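Local structure of archaeal actin homolog (2FSJ) at residues 222-227 against 280-285; 228-233 against 248-253. The protein is an archaeal actin homolog that binds ATP and polymerizes, in a nucleotide-dependent manner, into bundles of helical filaments. All blocks are in the same frame, centred on the assembly; numbering follows the deposited sequence.

Interaction 1. Residues 222-227 against 280-285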
# COMPACT_ATOMS: atom_id res chain seq x y z
N LEU A 222 2.14 -3.50 13.75
CA LEU A 222 1.59 -2.70 14.83
C LEU A 222 0.23 -2.18 14.39
O LEU A 222 0.07 -1.71 13.28
CB LEU A 222 2.52 -1.53 15.14
CG LEU A 222 3.95 -1.85 15.57
CD1 LEU A 222 4.78 -0.56 15.67
CD2 LEU A 222 3.96 -2.65 16.87
N GLN A 223 -0.77 -2.27 15.24
CA GLN A 223 -2.11 -1.84 14.84
C GLN A 223 -2.31 -0.33 15.09
O GLN A 223 -3.17 0.09 15.90
CB GLN A 223 -3.18 -2.72 15.52
CG GLN A 223 -2.99 -4.27 15.21
CD GLN A 223 -3.15 -4.63 13.74
OE1 GLN A 223 -4.14 -4.25 13.12
NE2 GLN A 223 -2.15 -5.38 13.17
N ILE A 224 -1.50 0.47 14.40
CA ILE A 224 -1.52 1.94 14.51
C ILE A 224 -0.98 2.47 13.21
O ILE A 224 -0.09 1.83 12.59
CB ILE A 224 -0.70 2.43 15.76
CG1 ILE A 224 -1.08 3.88 16.11
CG2 ILE A 224 0.81 2.33 15.55
CD1 ILE A 224 -0.38 4.48 17.39
N GLY A 225 -1.54 3.59 12.75
CA GLY A 225 -1.09 4.23 11.53
C GLY A 225 -1.64 5.66 11.41
O GLY A 225 -2.19 6.20 12.37
N VAL A 226 -1.57 6.23 10.22
CA VAL A 226 -1.97 7.60 9.99
C VAL A 226 -3.45 7.83 10.34
O VAL A 226 -3.79 8.90 10.68
CB VAL A 226 -1.71 8.05 8.54
CG1 VAL A 226 -2.11 9.55 8.37
CG2 VAL A 226 -0.24 7.84 8.15
N GLY A 227 -4.30 6.81 10.21
CA GLY A 227 -5.71 6.93 10.55
C GLY A 227 -5.97 7.25 11.99
O GLY A 227 -6.97 7.89 12.32
N ASN A 280 6.18 8.69 18.22
CA ASN A 280 6.68 8.23 19.49
C ASN A 280 6.17 6.81 19.84
O ASN A 280 6.95 5.97 20.35
CB ASN A 280 6.34 9.26 20.62
CG ASN A 280 7.17 10.53 20.52
OD1 ASN A 280 8.16 10.59 19.78
ND2 ASN A 280 6.80 11.53 21.27
N ARG A 281 4.90 6.50 19.54
CA ARG A 281 4.36 5.18 19.87
C ARG A 281 4.99 4.11 19.00
O ARG A 281 5.30 3.02 19.50
CB ARG A 281 2.84 5.10 19.71
CG ARG A 281 2.10 5.85 20.83
CD ARG A 281 0.61 5.74 20.73
NE ARG A 281 -0.07 6.44 21.83
CZ ARG A 281 -0.52 5.87 22.96
NH1 ARG A 281 -0.34 4.56 23.21
NH2 ARG A 281 -1.13 6.63 23.86
N ILE A 282 5.20 4.41 17.73
CA ILE A 282 5.83 3.44 16.85
C ILE A 282 7.26 3.18 17.26
O ILE A 282 7.69 2.01 17.35
CB ILE A 282 5.75 3.91 15.38
CG1 ILE A 282 4.30 3.89 14.89
CG2 ILE A 282 6.63 3.06 14.47
CD1 ILE A 282 4.06 4.83 13.73
N ILE A 283 8.00 4.25 17.54
CA ILE A 283 9.39 4.14 17.95
C ILE A 283 9.52 3.31 19.26
O ILE A 283 10.37 2.41 19.37
CB ILE A 283 10.00 5.51 18.13
CG1 ILE A 283 10.21 6.18 16.76
CG2 ILE A 283 11.30 5.43 19.00
CD1 ILE A 283 10.35 7.70 16.84
N GLU A 284 8.66 3.59 20.22
CA GLU A 284 8.70 2.85 21.49
C GLU A 284 8.43 1.35 21.30
O GLU A 284 9.08 0.51 21.90
CB GLU A 284 7.67 3.43 22.46
CG GLU A 284 7.38 2.53 23.64
CD GLU A 284 6.16 2.95 24.44
OE1 GLU A 284 5.01 3.04 23.86
OE2 GLU A 284 6.35 3.17 25.67
N ASN A 285 7.46 1.01 20.47
CA ASN A 285 7.12 -0.37 20.17
C ASN A 285 8.24 -1.10 19.37
O ASN A 285 8.61 -2.23 19.68
CB ASN A 285 5.78 -0.41 19.43
CG ASN A 285 4.58 -0.65 20.36
OD1 ASN A 285 4.07 0.28 21.03
ND2 ASN A 285 4.11 -1.88 20.39
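I224 holds CG1 anti to its backbone N (chi1 -162°) and carries on extended to CD1, a straight reach that sets this methyl against the aliphatic part of R281. L222 instead has CG anti to its carbonyl carbon (chi1 -60°), and offers both methyls of its fork to the same helix one turn further on. The contact therefore has two prongs, L222 meeting N285 and I224 meeting R281, while a second branch of each reaches I282. I224 CD1 lies 3.7 Å from R281 CD, the two chains meeting at about a right angle; R281 is extended from CG to NE, so its methylenes pack while the guanidinium runs on past the contact, NE making a long, weak ion pair with D277. The other branch of I224 goes inward: its CG2 is 3.9 Å from I282 CG1. L222 CD1 is 4.2 Å from I282 CG2, so I282 bears on both residues. The L222 and N285 side chains run past one another, pointing opposite ways, with L222 CD2 3.9 Å from N285 CB. Q223, between the two prongs, centres an inverse gamma turn. The contact joins the end of edge strand 213-222, and the turn leading into helix 226-241, to the long helix 268-290 in the actin-like C-terminal region. All the cross-contacts are van der Waals: the hold depends on methyl and methylene surfaces, buried around L222 and I282 and more open toward R281, while the charge of R281 stays at the margin.

Interaction 2. Residues 228-233 against 248-253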
# COMPACT_ATOMS: atom_id res chain seq x y z
N ASP A 228 -5.07 6.83 12.86
CA ASP A 228 -5.16 7.18 14.28
C ASP A 228 -4.89 8.66 14.50
O ASP A 228 -5.56 9.29 15.32
CB ASP A 228 -4.23 6.35 15.09
CG ASP A 228 -4.56 4.84 14.98
OD1 ASP A 228 -5.64 4.42 15.47
OD2 ASP A 228 -3.85 4.03 14.35
N ALA A 229 -3.96 9.23 13.73
CA ALA A 229 -3.72 10.68 13.76
C ALA A 229 -4.89 11.44 13.15
O ALA A 229 -5.29 12.45 13.71
CB ALA A 229 -2.40 11.04 13.05
N ILE A 230 -5.47 10.92 12.07
CA ILE A 230 -6.66 11.53 11.43
C ILE A 230 -7.86 11.51 12.39
O ILE A 230 -8.57 12.53 12.55
CB ILE A 230 -7.01 10.79 10.12
CG1 ILE A 230 -5.89 10.96 9.09
CG2 ILE A 230 -8.33 11.29 9.54
CD1 ILE A 230 -5.90 9.87 8.02
N SER A 231 -8.06 10.39 13.08
CA SER A 231 -9.16 10.31 14.05
C SER A 231 -8.93 11.24 15.23
O SER A 231 -9.89 11.89 15.72
CB SER A 231 -9.37 8.88 14.55
OG SER A 231 -9.89 8.13 13.45
N ALA A 232 -7.71 11.30 15.70
CA ALA A 232 -7.38 12.22 16.81
C ALA A 232 -7.62 13.70 16.41
O ALA A 232 -8.16 14.47 17.18
CB ALA A 232 -5.95 12.01 17.32
N LEU A 233 -7.27 14.08 15.19
CA LEU A 233 -7.48 15.45 14.73
C LEU A 233 -8.98 15.73 14.54
O LEU A 233 -9.47 16.82 14.86
CB LEU A 233 -6.69 15.71 13.43
CG LEU A 233 -6.84 17.12 12.78
CD1 LEU A 233 -6.60 18.22 13.77
CD2 LEU A 233 -5.93 17.32 11.59
N ASP A 248 -11.64 12.24 4.57
CA ASP A 248 -10.70 12.70 3.51
C ASP A 248 -10.29 14.15 3.77
O ASP A 248 -9.14 14.52 3.55
CB ASP A 248 -11.29 12.55 2.10
CG ASP A 248 -11.39 11.10 1.65
OD1 ASP A 248 -10.47 10.34 2.01
OD2 ASP A 248 -12.34 10.63 0.97
N LEU A 249 -11.20 14.97 4.30
CA LEU A 249 -10.85 16.36 4.62
C LEU A 249 -9.92 16.46 5.83
O LEU A 249 -9.01 17.27 5.86
CB LEU A 249 -12.10 17.18 4.89
CG LEU A 249 -11.95 18.71 4.99
CD1 LEU A 249 -11.28 19.34 3.77
CD2 LEU A 249 -13.33 19.37 5.22
N ALA A 250 -10.17 15.65 6.85
CA ALA A 250 -9.28 15.56 8.01
C ALA A 250 -7.88 15.10 7.65
O ALA A 250 -6.92 15.57 8.19
CB ALA A 250 -9.87 14.60 9.05
N GLN A 251 -7.76 14.13 6.76
CA GLN A 251 -6.44 13.71 6.29
C GLN A 251 -5.68 14.90 5.66
O GLN A 251 -4.53 15.14 5.98
CB GLN A 251 -6.57 12.52 5.32
CG GLN A 251 -5.21 12.05 4.74
CD GLN A 251 -5.23 10.61 4.31
OE1 GLN A 251 -6.27 10.09 3.95
NE2 GLN A 251 -4.07 9.94 4.38
N GLU A 252 -6.36 15.70 4.84
CA GLU A 252 -5.75 16.91 4.29
C GLU A 252 -5.30 17.82 5.39
O GLU A 252 -4.22 18.38 5.34
CB GLU A 252 -6.72 17.71 3.43
CG GLU A 252 -7.20 17.08 2.15
CD GLU A 252 -7.98 18.10 1.32
OE1 GLU A 252 -7.53 19.28 1.26
OE2 GLU A 252 -9.06 17.74 0.76
N ALA A 253 -6.13 17.94 6.43
CA ALA A 253 -5.85 18.87 7.51
C ALA A 253 -4.62 18.50 8.35
O ALA A 253 -4.16 19.28 9.17
CB ALA A 253 -7.11 19.07 8.39
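I230 and Q251 meet obliquely, the isoleucine tip set against the length of the glutamine chain. I230 CD1 is 3.8 Å from Q251 CD and equally close to Q251 CB, so one methyl spans the chain from its root to its amide carbon. A chi1 of 178° swings Q251 CG directly away from the backbone N, and the chain stays extended, which brings the flat face of the amide under I230 CD1; the methyl sits over CD, 4.1 Å from both Q251 OE1 and Q251 NE2. I230 CG2 takes the other direction, toward the neighbouring residue, and meets A250 CB at 3.7 Å. I230 thus sits over the A250-Q251 step, CG2 on the first and CD1 on the second. One turn later along helix 226-241, L233 uses a single methyl: CD2 lies 3.8 Å from A253 CB and 3.6 Å from A253 O, packing against the last part of the short helix. The two helices are nearly perpendicular, at 97° with axes 9.0 Å apart, and the small side chains of A250 and A253 let the larger I230 and L233 come close to the backbone. Around this crossing, I230 and A250 also touch L254 and V245 respectively, L233 rests on V270 of helix 268-290, and A253 is backed by V258. At the polar margin D248 forms a salt bridge with R48, well apart from the apolar patch. Q251 is an ATP-binding residue, and the side chain of I230 is about 5 Å from the side chain of S199, another of them. The methyl covers one face of the Q251 amide by van der Waals contact and takes none of its hydrogen-bonding capacity, consistent with Q251 keeping its polar atoms for ATP.

Running from the N terminus, the chain leaves edge strand 213-222, passes the turn at 223-225 and enters helix 226-241, whose first turns supply 228-233. It then reaches the short helix 247-253, where interaction 2 closes a small loop of 14 intervening residues. Beyond the hairpin 258-260/263-265 comes helix 268-290, and only at 280-285 does interaction 1 close a wider loop that encloses the first. Interaction 1 joins the strand end and turn that lead into helix 226-241 to helix 268-290; interaction 2 sets the next turns of that helix against helix 247-253. Their centres are 15 Å apart, and Q223 and D228 pack together where the two meet.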